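Local coordinates for FAD dependent oxidoreductase (Chelativorans sp. BNC1, PDB 6PXS), which binds FAD and, as an iminodiacetate oxidase of the DadA family, probably uses the flavin to oxidise its substrate, at residues A[273-278]-A[300-305]; A[224-229]-A[262-267]. All coordinates share one frame; numbering follows the deposited sequence.

Contact 1 of 2, residues A[273-278]-A[300-305]; sequences YRVTAR and IETRVG. With FAD (flavin-adenine dinucleotide), chain E.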
ATOM      1  N   TYR A 273      10.802 -11.578   2.785  1.00 43.42           N
ATOM      2  CA  TYR A 273       9.452 -11.028   2.647  1.00 38.99           C
ATOM      3  C   TYR A 273       9.401 -10.090   1.439  1.00 34.93           C
ATOM      4  O   TYR A 273       9.260  -8.871   1.548  1.00 35.56           O
ATOM      5  CB  TYR A 273       9.041 -10.322   3.932  1.00 36.70           C
ATOM      6  CG  TYR A 273       7.598  -9.877   3.965  1.00 35.99           C
ATOM      7  CD1 TYR A 273       6.565 -10.802   3.900  1.00 38.17           C
ATOM      8  CD2 TYR A 273       7.268  -8.534   4.078  1.00 34.14           C
ATOM      9  CE1 TYR A 273       5.241 -10.400   3.936  1.00 37.28           C
ATOM     10  CE2 TYR A 273       5.949  -8.123   4.116  1.00 35.48           C
ATOM     11  CZ  TYR A 273       4.941  -9.060   4.045  1.00 36.99           C
ATOM     12  OH  TYR A 273       3.628  -8.652   4.081  1.00 37.92           O
ATOM     13  N   ARG A 274       9.521 -10.698   0.262  1.00 32.95           N
ATOM     14  CA  ARG A 274       9.476  -9.988  -1.007  1.00 36.03           C
ATOM     15  C   ARG A 274       8.544 -10.716  -1.963  1.00 38.41           C
ATOM     16  O   ARG A 274       8.369 -11.935  -1.879  1.00 37.79           O
ATOM     17  CB  ARG A 274      10.875  -9.869  -1.640  1.00 33.35           C
ATOM     18  CG  ARG A 274      11.809  -8.921  -0.913  1.00 33.54           C
ATOM     19  CD  ARG A 274      13.259  -9.061  -1.373  1.00 37.11           C
ATOM     20  NE  ARG A 274      13.380  -9.238  -2.819  1.00 38.77           N
ATOM     21  CZ  ARG A 274      13.513 -10.412  -3.431  1.00 42.13           C
ATOM     22  NH1 ARG A 274      13.545 -11.541  -2.735  1.00 39.06           N
ATOM     23  NH2 ARG A 274      13.614 -10.458  -4.750  1.00 45.85           N
ATOM     24  N   VAL A 275       7.941  -9.953  -2.871  1.00 36.53           N
ATOM     25  CA  VAL A 275       7.133 -10.500  -3.955  1.00 35.22           C
ATOM     26  C   VAL A 275       8.022 -10.566  -5.189  1.00 37.19           C
ATOM     27  O   VAL A 275       8.375  -9.531  -5.766  1.00 41.20           O
ATOM     28  CB  VAL A 275       5.881  -9.653  -4.210  1.00 35.93           C
ATOM     29  CG1 VAL A 275       5.176 -10.115  -5.477  1.00 38.29           C
ATOM     30  CG2 VAL A 275       4.946  -9.729  -3.016  1.00 37.53           C
ATOM     31  N   THR A 276       8.389 -11.776  -5.596  1.00 36.24           N
ATOM     32  CA  THR A 276       9.341 -11.950  -6.681  1.00 41.59           C
ATOM     33  C   THR A 276       8.622 -12.094  -8.021  1.00 41.51           C
ATOM     34  O   THR A 276       7.406 -12.289  -8.094  1.00 38.94           O
ATOM     35  CB  THR A 276      10.237 -13.162  -6.426  1.00 42.60           C
ATOM     36  OG1 THR A 276       9.453 -14.361  -6.466  1.00 44.19           O
ATOM     37  CG2 THR A 276      10.918 -13.044  -5.070  1.00 45.89           C
ATOM     38  N   ALA A 277       9.402 -11.995  -9.099  1.00 40.18           N
ATOM     39  CA  ALA A 277       8.838 -12.059 -10.441  1.00 38.84           C
ATOM     40  C   ALA A 277       8.498 -13.490 -10.834  1.00 40.83           C
ATOM     41  O   ALA A 277       7.379 -13.770 -11.278  1.00 43.42           O
ATOM     42  CB  ALA A 277       9.814 -11.446 -11.445  1.00 37.94           C
ATOM     43  N   ARG A 278       9.452 -14.412 -10.682  1.00 40.80           N
ATOM     44  CA  ARG A 278       9.204 -15.795 -11.074  1.00 43.88           C
ATOM     45  C   ARG A 278       8.123 -16.428 -10.207  1.00 41.38           C
ATOM     46  O   ARG A 278       7.276 -17.175 -10.710  1.00 38.85           O
ATOM     47  CB  ARG A 278      10.500 -16.604 -10.996  1.00 49.14           C
ATOM     48  CG  ARG A 278      10.318 -18.105 -11.209  1.00 52.77           C
ATOM     49  CD  ARG A 278      11.345 -18.663 -12.183  1.00 58.72           C
ATOM     50  NE  ARG A 278      10.954 -18.440 -13.574  1.00 60.34           N
ATOM     51  CZ  ARG A 278      11.758 -18.617 -14.619  1.00 65.08           C
ATOM     52  NH1 ARG A 278      13.013 -19.013 -14.441  1.00 67.69           N
ATOM     53  NH2 ARG A 278      11.307 -18.391 -15.847  1.00 63.68           N
ATOM     54  N   ILE A 300      -5.378  -7.711  -7.504  1.00 39.23           N
ATOM     55  CA  ILE A 300      -5.482  -6.710  -6.448  1.00 42.04           C
ATOM     56  C   ILE A 300      -4.273  -6.744  -5.520  1.00 41.69           C
ATOM     57  O   ILE A 300      -3.798  -5.694  -5.081  1.00 44.20           O
ATOM     58  CB  ILE A 300      -6.803  -6.886  -5.665  1.00 45.69           C
ATOM     59  CG1 ILE A 300      -6.976  -8.326  -5.175  1.00 52.54           C
ATOM     60  CG2 ILE A 300      -7.987  -6.485  -6.531  1.00 45.51           C
ATOM     61  CD1 ILE A 300      -8.227  -8.536  -4.342  1.00 54.58           C
ATOM     62  N   GLU A 301      -3.748  -7.926  -5.206  1.00 41.55           N
ATOM     63  CA  GLU A 301      -2.584  -8.016  -4.334  1.00 42.39           C
ATOM     64  C   GLU A 301      -1.955  -9.394  -4.470  1.00 38.09           C
ATOM     65  O   GLU A 301      -2.522 -10.307  -5.077  1.00 34.74           O
ATOM     66  CB  GLU A 301      -2.952  -7.738  -2.871  1.00 44.20           C
ATOM     67  CG  GLU A 301      -4.007  -8.672  -2.292  1.00 45.89           C
ATOM     68  CD  GLU A 301      -4.043  -8.642  -0.772  1.00 50.38           C
ATOM     69  OE1 GLU A 301      -3.011  -8.293  -0.159  1.00 49.61           O
ATOM     70  OE2 GLU A 301      -5.103  -8.964  -0.190  1.00 50.83           O
ATOM     71  N   THR A 302      -0.762  -9.527  -3.890  1.00 38.49           N
ATOM     72  CA  THR A 302      -0.049 -10.799  -3.815  1.00 35.22           C
ATOM     73  C   THR A 302       0.573 -10.891  -2.429  1.00 34.39           C
ATOM     74  O   THR A 302       1.490 -10.128  -2.109  1.00 33.98           O
ATOM     75  CB  THR A 302       1.022 -10.905  -4.900  1.00 36.12           C
ATOM     76  OG1 THR A 302       0.400 -10.886  -6.190  1.00 41.11           O
ATOM     77  CG2 THR A 302       1.824 -12.191  -4.741  1.00 34.92           C
ATOM     78  N   ARG A 303       0.083 -11.817  -1.614  1.00 35.22           N
ATOM     79  CA  ARG A 303       0.544 -11.949  -0.242  1.00 34.65           C
ATOM     80  C   ARG A 303       1.746 -12.883  -0.163  1.00 31.46           C
ATOM     81  O   ARG A 303       1.997 -13.696  -1.056  1.00 27.51           O
ATOM     82  CB  ARG A 303      -0.579 -12.463   0.656  1.00 31.96           C
ATOM     83  CG  ARG A 303      -1.814 -11.584   0.643  1.00 33.27           C
ATOM     84  CD  ARG A 303      -2.872 -12.099   1.595  1.00 36.10           C
ATOM     85  NE  ARG A 303      -4.124 -11.363   1.457  1.00 40.09           N
ATOM     86  CZ  ARG A 303      -5.247 -11.673   2.096  1.00 41.04           C
ATOM     87  NH1 ARG A 303      -5.279 -12.710   2.921  1.00 40.16           N
ATOM     88  NH2 ARG A 303      -6.340 -10.948   1.905  1.00 43.75           N
ATOM     89  N   VAL A 304       2.497 -12.749   0.928  1.00 33.49           N
ATOM     90  CA  VAL A 304       3.665 -13.577   1.190  1.00 35.97           C
ATOM     91  C   VAL A 304       3.549 -14.145   2.595  1.00 36.43           C
ATOM     92  O   VAL A 304       3.171 -13.436   3.536  1.00 35.87           O
ATOM     93  CB  VAL A 304       4.980 -12.787   1.034  1.00 40.32           C
ATOM     94  CG1 VAL A 304       6.169 -13.653   1.436  1.00 39.67           C
ATOM     95  CG2 VAL A 304       5.131 -12.286  -0.393  1.00 42.00           C
ATOM     96  N   GLY A 305       3.876 -15.425   2.736  1.00 38.15           N
ATOM     97  CA  GLY A 305       3.823 -16.084   4.023  1.00 38.33           C
ATOM     98  C   GLY A 305       4.887 -17.150   4.153  1.00 37.41           C
ATOM     99  O   GLY A 305       5.215 -17.829   3.175  1.00 34.34           O
TER
HETATM  100  PA  FAD E 401       2.048 -18.163  12.196  1.00 34.20           P
HETATM  101  O1A FAD E 401       3.166 -17.604  11.398  1.00 31.30           O
HETATM  102  O2A FAD E 401       0.658 -17.844  11.640  1.00 37.43           O
HETATM  103  O5B FAD E 401       2.124 -17.716  13.699  1.00 36.36           O
HETATM  104  C5B FAD E 401       3.380 -17.355  14.312  1.00 41.88           C
HETATM  105  C4B FAD E 401       3.173 -16.106  15.129  1.00 43.79           C
HETATM  106  O4B FAD E 401       4.099 -16.096  16.241  1.00 50.20           O
HETATM  107  C3B FAD E 401       3.405 -14.800  14.368  1.00 41.67           C
HETATM  108  O3B FAD E 401       2.431 -13.830  14.734  1.00 38.21           O
HETATM  109  C2B FAD E 401       4.808 -14.389  14.820  1.00 48.53           C
HETATM  110  O2B FAD E 401       5.014 -12.984  14.738  1.00 45.90           O
HETATM  111  C1B FAD E 401       4.777 -14.860  16.270  1.00 50.04           C
HETATM  112  N9A FAD E 401       6.092 -15.061  16.870  1.00 64.90           N
HETATM  113  C8A FAD E 401       7.098 -15.871  16.417  1.00 49.07           C
HETATM  114  N7A FAD E 401       8.178 -15.849  17.163  1.00 55.79           N
HETATM  115  C5A FAD E 401       7.856 -14.960  18.178  1.00 55.82           C
HETATM  116  C6A FAD E 401       8.575 -14.495  19.296  1.00 55.56           C
HETATM  117  N6A FAD E 401       9.820 -14.878  19.592  1.00 53.75           N
HETATM  118  N1A FAD E 401       7.961 -13.609  20.111  1.00 51.65           N
HETATM  119  C2A FAD E 401       6.717 -13.218  19.823  1.00 53.95           C
HETATM  120  N3A FAD E 401       5.946 -13.589  18.799  1.00 49.50           N
HETATM  121  C4A FAD E 401       6.576 -14.465  18.009  1.00 52.75           C
HETATM  122  N1  FAD E 401      -3.046 -24.240   5.186  1.00 48.07           N
HETATM  123  C2  FAD E 401      -4.210 -24.881   4.872  1.00 48.59           C
HETATM  124  O2  FAD E 401      -4.731 -25.692   5.645  1.00 50.66           O
HETATM  125  N3  FAD E 401      -4.833 -24.623   3.664  1.00 44.09           N
HETATM  126  C4  FAD E 401      -4.386 -23.751   2.693  1.00 44.82           C
HETATM  127  O4  FAD E 401      -5.026 -23.604   1.654  1.00 46.56           O
HETATM  128  C4X FAD E 401      -3.147 -23.076   3.034  1.00 44.58           C
HETATM  129  N5  FAD E 401      -2.652 -22.234   2.172  1.00 42.04           N
HETATM  130  C5X FAD E 401      -1.470 -21.588   2.497  1.00 39.85           C
HETATM  131  C6  FAD E 401      -0.928 -20.684   1.585  1.00 41.20           C
HETATM  132  C7  FAD E 401       0.255 -20.005   1.865  1.00 39.97           C
HETATM  133  C7M FAD E 401       0.810 -19.037   0.856  1.00 40.53           C
HETATM  134  C8  FAD E 401       0.918 -20.241   3.080  1.00 40.98           C
HETATM  135  C8M FAD E 401       2.202 -19.525   3.411  1.00 45.61           C
HETATM  136  C9  FAD E 401       0.378 -21.143   3.991  1.00 39.84           C
HETATM  137  C9A FAD E 401      -0.806 -21.816   3.711  1.00 38.25           C
HETATM  138  N10 FAD E 401      -1.378 -22.733   4.617  1.00 38.61           N
HETATM  139  C10 FAD E 401      -2.549 -23.387   4.306  1.00 44.05           C
HETATM  140  C1' FAD E 401      -0.724 -23.030   5.902  1.00 37.09           C
HETATM  141  C2' FAD E 401      -1.143 -22.083   7.026  1.00 37.57           C
HETATM  142  O2' FAD E 401      -1.266 -20.750   6.531  1.00 38.44           O
HETATM  143  C3' FAD E 401      -0.080 -22.113   8.124  1.00 35.71           C
HETATM  144  O3' FAD E 401       0.340 -23.458   8.330  1.00 39.32           O
HETATM  145  C4' FAD E 401      -0.539 -21.545   9.467  1.00 35.02           C
HETATM  146  O4' FAD E 401      -0.984 -20.203   9.275  1.00 34.98           O
HETATM  147  C5' FAD E 401       0.571 -21.586  10.495  1.00 37.30           C
HETATM  148  O5' FAD E 401       0.118 -20.952  11.709  1.00 36.52           O
HETATM  149  P   FAD E 401       1.099 -20.719  12.916  1.00 36.98           P
HETATM  150  O1P FAD E 401       1.810 -22.038  13.239  1.00 41.73           O
HETATM  151  O2P FAD E 401       0.424 -20.063  14.066  1.00 34.01           O
HETATM  152  O3P FAD E 401       2.182 -19.740  12.287  1.00 38.96           O

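Contact 2 of 2, residues A[224-229]-A[262-267]; sequences KGQIIH and GATRED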
ATOM      1  N   LYS A 224       8.884 -20.020   2.200  1.00 40.32           N
ATOM      2  CA  LYS A 224       8.191 -18.880   1.619  1.00 40.65           C
ATOM      3  C   LYS A 224       7.085 -19.345   0.677  1.00 44.70           C
ATOM      4  O   LYS A 224       7.196 -20.377   0.008  1.00 42.71           O
ATOM      5  CB  LYS A 224       9.181 -17.988   0.871  1.00 42.52           C
ATOM      6  CG  LYS A 224       8.551 -16.827   0.125  1.00 42.38           C
ATOM      7  CD  LYS A 224       9.618 -15.937  -0.481  1.00 43.93           C
ATOM      8  CE  LYS A 224       9.013 -14.823  -1.313  1.00 47.05           C
ATOM      9  NZ  LYS A 224      10.061 -13.975  -1.947  1.00 50.35           N
ATOM     10  N   GLY A 225       6.004 -18.571   0.636  1.00 44.18           N
ATOM     11  CA  GLY A 225       4.908 -18.845  -0.269  1.00 43.03           C
ATOM     12  C   GLY A 225       4.223 -17.582  -0.748  1.00 39.82           C
ATOM     13  O   GLY A 225       3.786 -16.761   0.063  1.00 40.62           O
ATOM     14  N   GLN A 226       4.122 -17.413  -2.063  1.00 38.08           N
ATOM     15  CA  GLN A 226       3.451 -16.266  -2.660  1.00 39.23           C
ATOM     16  C   GLN A 226       2.092 -16.705  -3.188  1.00 37.90           C
ATOM     17  O   GLN A 226       1.992 -17.721  -3.882  1.00 37.17           O
ATOM     18  CB  GLN A 226       4.294 -15.666  -3.785  1.00 35.57           C
ATOM     19  CG  GLN A 226       5.731 -15.376  -3.386  1.00 36.04           C
ATOM     20  CD  GLN A 226       6.527 -14.719  -4.493  1.00 37.44           C
ATOM     21  OE1 GLN A 226       6.000 -13.915  -5.262  1.00 37.57           O
ATOM     22  NE2 GLN A 226       7.806 -15.063  -4.585  1.00 38.54           N
ATOM     23  N   ILE A 227       1.055 -15.938  -2.864  1.00 36.92           N
ATOM     24  CA  ILE A 227      -0.321 -16.282  -3.203  1.00 35.50           C
ATOM     25  C   ILE A 227      -0.984 -15.054  -3.812  1.00 38.47           C
ATOM     26  O   ILE A 227      -0.843 -13.944  -3.289  1.00 42.35           O
ATOM     27  CB  ILE A 227      -1.097 -16.777  -1.968  1.00 36.77           C
ATOM     28  CG1 ILE A 227      -2.503 -17.236  -2.356  1.00 38.95           C
ATOM     29  CG2 ILE A 227      -1.164 -15.691  -0.903  1.00 38.08           C
ATOM     30  CD1 ILE A 227      -3.212 -17.998  -1.252  1.00 36.69           C
ATOM     31  N   ILE A 228      -1.703 -15.254  -4.916  1.00 38.56           N
ATOM     32  CA  ILE A 228      -2.282 -14.160  -5.690  1.00 38.57           C
ATOM     33  C   ILE A 228      -3.772 -14.064  -5.400  1.00 38.26           C
ATOM     34  O   ILE A 228      -4.463 -15.082  -5.278  1.00 40.42           O
ATOM     35  CB  ILE A 228      -2.028 -14.358  -7.198  1.00 38.47           C
ATOM     36  CG1 ILE A 228      -0.533 -14.235  -7.497  1.00 36.02           C
ATOM     37  CG2 ILE A 228      -2.832 -13.346  -8.007  1.00 40.93           C
ATOM     38  CD1 ILE A 228      -0.164 -14.546  -8.925  1.00 35.61           C
ATOM     39  N   HIS A 229      -4.269 -12.833  -5.302  1.00 39.48           N
ATOM     40  CA  HIS A 229      -5.684 -12.556  -5.085  1.00 37.78           C
ATOM     41  C   HIS A 229      -6.222 -11.802  -6.291  1.00 37.55           C
ATOM     42  O   HIS A 229      -5.692 -10.747  -6.653  1.00 36.86           O
ATOM     43  CB  HIS A 229      -5.894 -11.748  -3.803  1.00 38.01           C
ATOM     44  CG  HIS A 229      -5.642 -12.529  -2.552  1.00 40.64           C
ATOM     45  ND1 HIS A 229      -6.602 -12.702  -1.578  1.00 41.85           N
ATOM     46  CD2 HIS A 229      -4.544 -13.192  -2.120  1.00 40.33           C
ATOM     47  CE1 HIS A 229      -6.104 -13.434  -0.597  1.00 41.46           C
ATOM     48  NE2 HIS A 229      -4.857 -13.744  -0.902  1.00 41.58           N
ATOM     49  N   GLY A 262      -3.291 -20.714  -6.429  1.00 74.20           N
ATOM     50  CA  GLY A 262      -2.324 -21.529  -5.717  1.00 72.68           C
ATOM     51  C   GLY A 262      -0.997 -20.853  -5.451  1.00 71.04           C
ATOM     52  O   GLY A 262      -0.587 -19.956  -6.191  1.00 78.51           O
ATOM     53  N   ALA A 263      -0.313 -21.287  -4.399  1.00 61.45           N
ATOM     54  CA  ALA A 263       0.866 -20.601  -3.899  1.00 58.10           C
ATOM     55  C   ALA A 263       2.148 -21.302  -4.335  1.00 50.15           C
ATOM     56  O   ALA A 263       2.146 -22.444  -4.799  1.00 47.93           O
ATOM     57  CB  ALA A 263       0.814 -20.503  -2.371  1.00 60.82           C
ATOM     58  N   THR A 264       3.258 -20.587  -4.172  1.00 43.86           N
ATOM     59  CA  THR A 264       4.580 -21.132  -4.424  1.00 41.65           C
ATOM     60  C   THR A 264       5.063 -21.909  -3.204  1.00 40.46           C
ATOM     61  O   THR A 264       4.517 -21.792  -2.106  1.00 41.32           O
ATOM     62  CB  THR A 264       5.571 -20.013  -4.755  1.00 41.64           C
ATOM     63  OG1 THR A 264       5.685 -19.122  -3.638  1.00 40.11           O
ATOM     64  CG2 THR A 264       5.110 -19.226  -5.975  1.00 38.36           C
ATOM     65  N   ARG A 265       6.108 -22.713  -3.410  1.00 40.72           N
ATOM     66  CA  ARG A 265       6.693 -23.535  -2.343  1.00 43.52           C
ATOM     67  C   ARG A 265       8.211 -23.423  -2.471  1.00 45.06           C
ATOM     68  O   ARG A 265       8.853 -24.230  -3.150  1.00 45.91           O
ATOM     69  CB  ARG A 265       6.209 -24.975  -2.439  1.00 49.80           C
ATOM     70  CG  ARG A 265       4.709 -25.103  -2.227  1.00 54.12           C
ATOM     71  CD  ARG A 265       4.150 -26.436  -2.691  1.00 58.91           C
ATOM     72  NE  ARG A 265       2.690 -26.420  -2.642  1.00 65.44           N
ATOM     73  CZ  ARG A 265       1.975 -26.514  -1.523  1.00 68.60           C
ATOM     74  NH1 ARG A 265       0.650 -26.483  -1.577  1.00 66.91           N
ATOM     75  NH2 ARG A 265       2.582 -26.635  -0.348  1.00 68.96           N
ATOM     76  N   GLU A 266       8.777 -22.426  -1.794  1.00 46.10           N
ATOM     77  CA  GLU A 266      10.175 -22.038  -1.970  1.00 47.02           C
ATOM     78  C   GLU A 266      10.982 -22.537  -0.776  1.00 46.71           C
ATOM     79  O   GLU A 266      10.973 -21.925   0.295  1.00 46.97           O
ATOM     80  CB  GLU A 266      10.283 -20.525  -2.132  1.00 46.99           C
ATOM     81  CG  GLU A 266       9.500 -19.982  -3.323  1.00 44.71           C
ATOM     82  CD  GLU A 266       9.551 -18.468  -3.431  1.00 42.35           C
ATOM     83  OE1 GLU A 266       8.480 -17.851  -3.613  1.00 39.32           O
ATOM     84  OE2 GLU A 266      10.657 -17.895  -3.332  1.00 43.08           O
ATOM     85  N   ASP A 267      11.681 -23.653  -0.965  1.00 50.78           N
ATOM     86  CA  ASP A 267      12.547 -24.190   0.075  1.00 48.51           C
ATOM     87  C   ASP A 267      13.802 -23.339   0.218  1.00 45.51           C
ATOM     88  O   ASP A 267      14.252 -22.686  -0.728  1.00 43.62           O
ATOM     89  CB  ASP A 267      12.936 -25.634  -0.244  1.00 48.10           C
ATOM     90  CG  ASP A 267      11.788 -26.602  -0.056  1.00 47.75           C
ATOM     91  OD1 ASP A 267      11.064 -26.472   0.954  1.00 46.07           O
ATOM     92  OD2 ASP A 267      11.609 -27.490  -0.918  1.00 49.50           O
TER

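Contact 1 of 2, residues A[273-278]-A[300-305]
V304 is the hub of this contact: its two methyl groups and CB meet three consecutive residues of the loop that leads into helix 277-290. On one side lies the Y273 ring, whose CE1 is 3.8 Å from V304 CB and whose CD1 is equally close to V304 CG1. The side chains cross at a slant; CB and CG1 of V304 meet the CD1-CE1 edge from one side of the ring plane, while V304 O lies at that edge near the plane, 3.7 Å from Y273 CE1. Y273 CG is anti to its backbone N (chi1 -172°), which carries CG toward V304. Tyrosine suits this exposed place, since its carbon edge can lie against the valine while its ring remains partly at the surface.

The other methyl of V304, CG2, fits between the loop backbone and V275. It lies 3.6 Å from R274 O and 3.7 Å from V275 CG2, so the same branch meets a carbonyl and a methyl. V275 divides its branches between two strand residues: CG2 also approaches T302 O at 3.6 Å, and CG1 meets T302 CG2 at 4.0 Å. The T302 side chain contributes only its methyl; its hydroxyl is hydrogen-bonded to H299 and Q280. On the reverse side of the strand, R303 grips E301 OE2 side-on through NE and NH2.

T276 is the N-cap of helix 277-290, its OG1 bonded to G279 N. R274 NH1 forms a salt bridge with D272, and its NE a hydrogen bond with T298 of the second subunit. At the far end, G305 O lies 3.5 Å from the flavin methyl C8M, and a residue without a side chain suits that spot. Across the contact, methyl and ring carbons meet one another and backbone carbonyl oxygens, so the loop is held on the strand by shape, and by K224 and Q226, which bond R274 O and T276 OG1.

Contact 2 of 2, residues A[224-229]-A[262-267]
E266 and K224 lie side by side and point the same way, joined at the backbone by E266 N to K224 O (3.2 Å, 165°) and by a weak return bond from K224 N to E266 O. Further along, T264 N donates to Q226 O at 3.1 Å. The loop thus runs nearly antiparallel to the strand while its pairing is irregular.

Side-chain bonds supplement the backbone pairing. T264 OG1 stands between its own backbone N and carbonyl carbon (chi1 62°), where it accepts Q226 N at 2.8 Å in place of a main-chain carbonyl, and donates its own hydrogen bond to E266 OE1. That oxygen takes the hydroxyl on its anti lone pair and Q226 NE2 (3.0 Å) on its syn one. Threonine suits this spot because it can accept and donate at once, and glutamate because one oxygen can serve two donors. Q226 NE2 also bonds T276 OG1.

Charge adds to this: K224 NZ stays 4.2 Å from E266 OE2, beyond a salt bridge, and bonds R274 O instead, yet it may still favour an ionised carboxylate. Its extended methylenes run beside E266, with K224 CD 3.6 Å from E266 OE2.

The apolar share is small. A263 CB, 4.2 Å from I227 CB, also faces the flavin, which touches G225 too; small residues suit the cofactor side. Around this, strand 298-310 pairs with 220-231 along its other edge, strand 258-261, which ends just before the loop, pairs with 220-231 through the V261-I228 backbone bond, and V283 and Q280 of helix 277-290 pack on T264 and Q226.

Overall arrangement
Well into the chain, strand 220-231 is followed by strand 242-244 and then by strands 251-254 and 258-261; contact 2 closes this excursion of 32 residues by bringing the following loop back to the first of these strands. Contact 1 opens afterwards and closes a second loop of 21 residues, most of them in helix 277-290, when strand 298-310 meets the loop before that helix. The two are in series, neither nested nor crossed, with centres 8 Å apart. Strands 220-231 and 298-310 are neighbours in one antiparallel sheet, so together the contacts fasten the loop-helix connection to it beside the flavin.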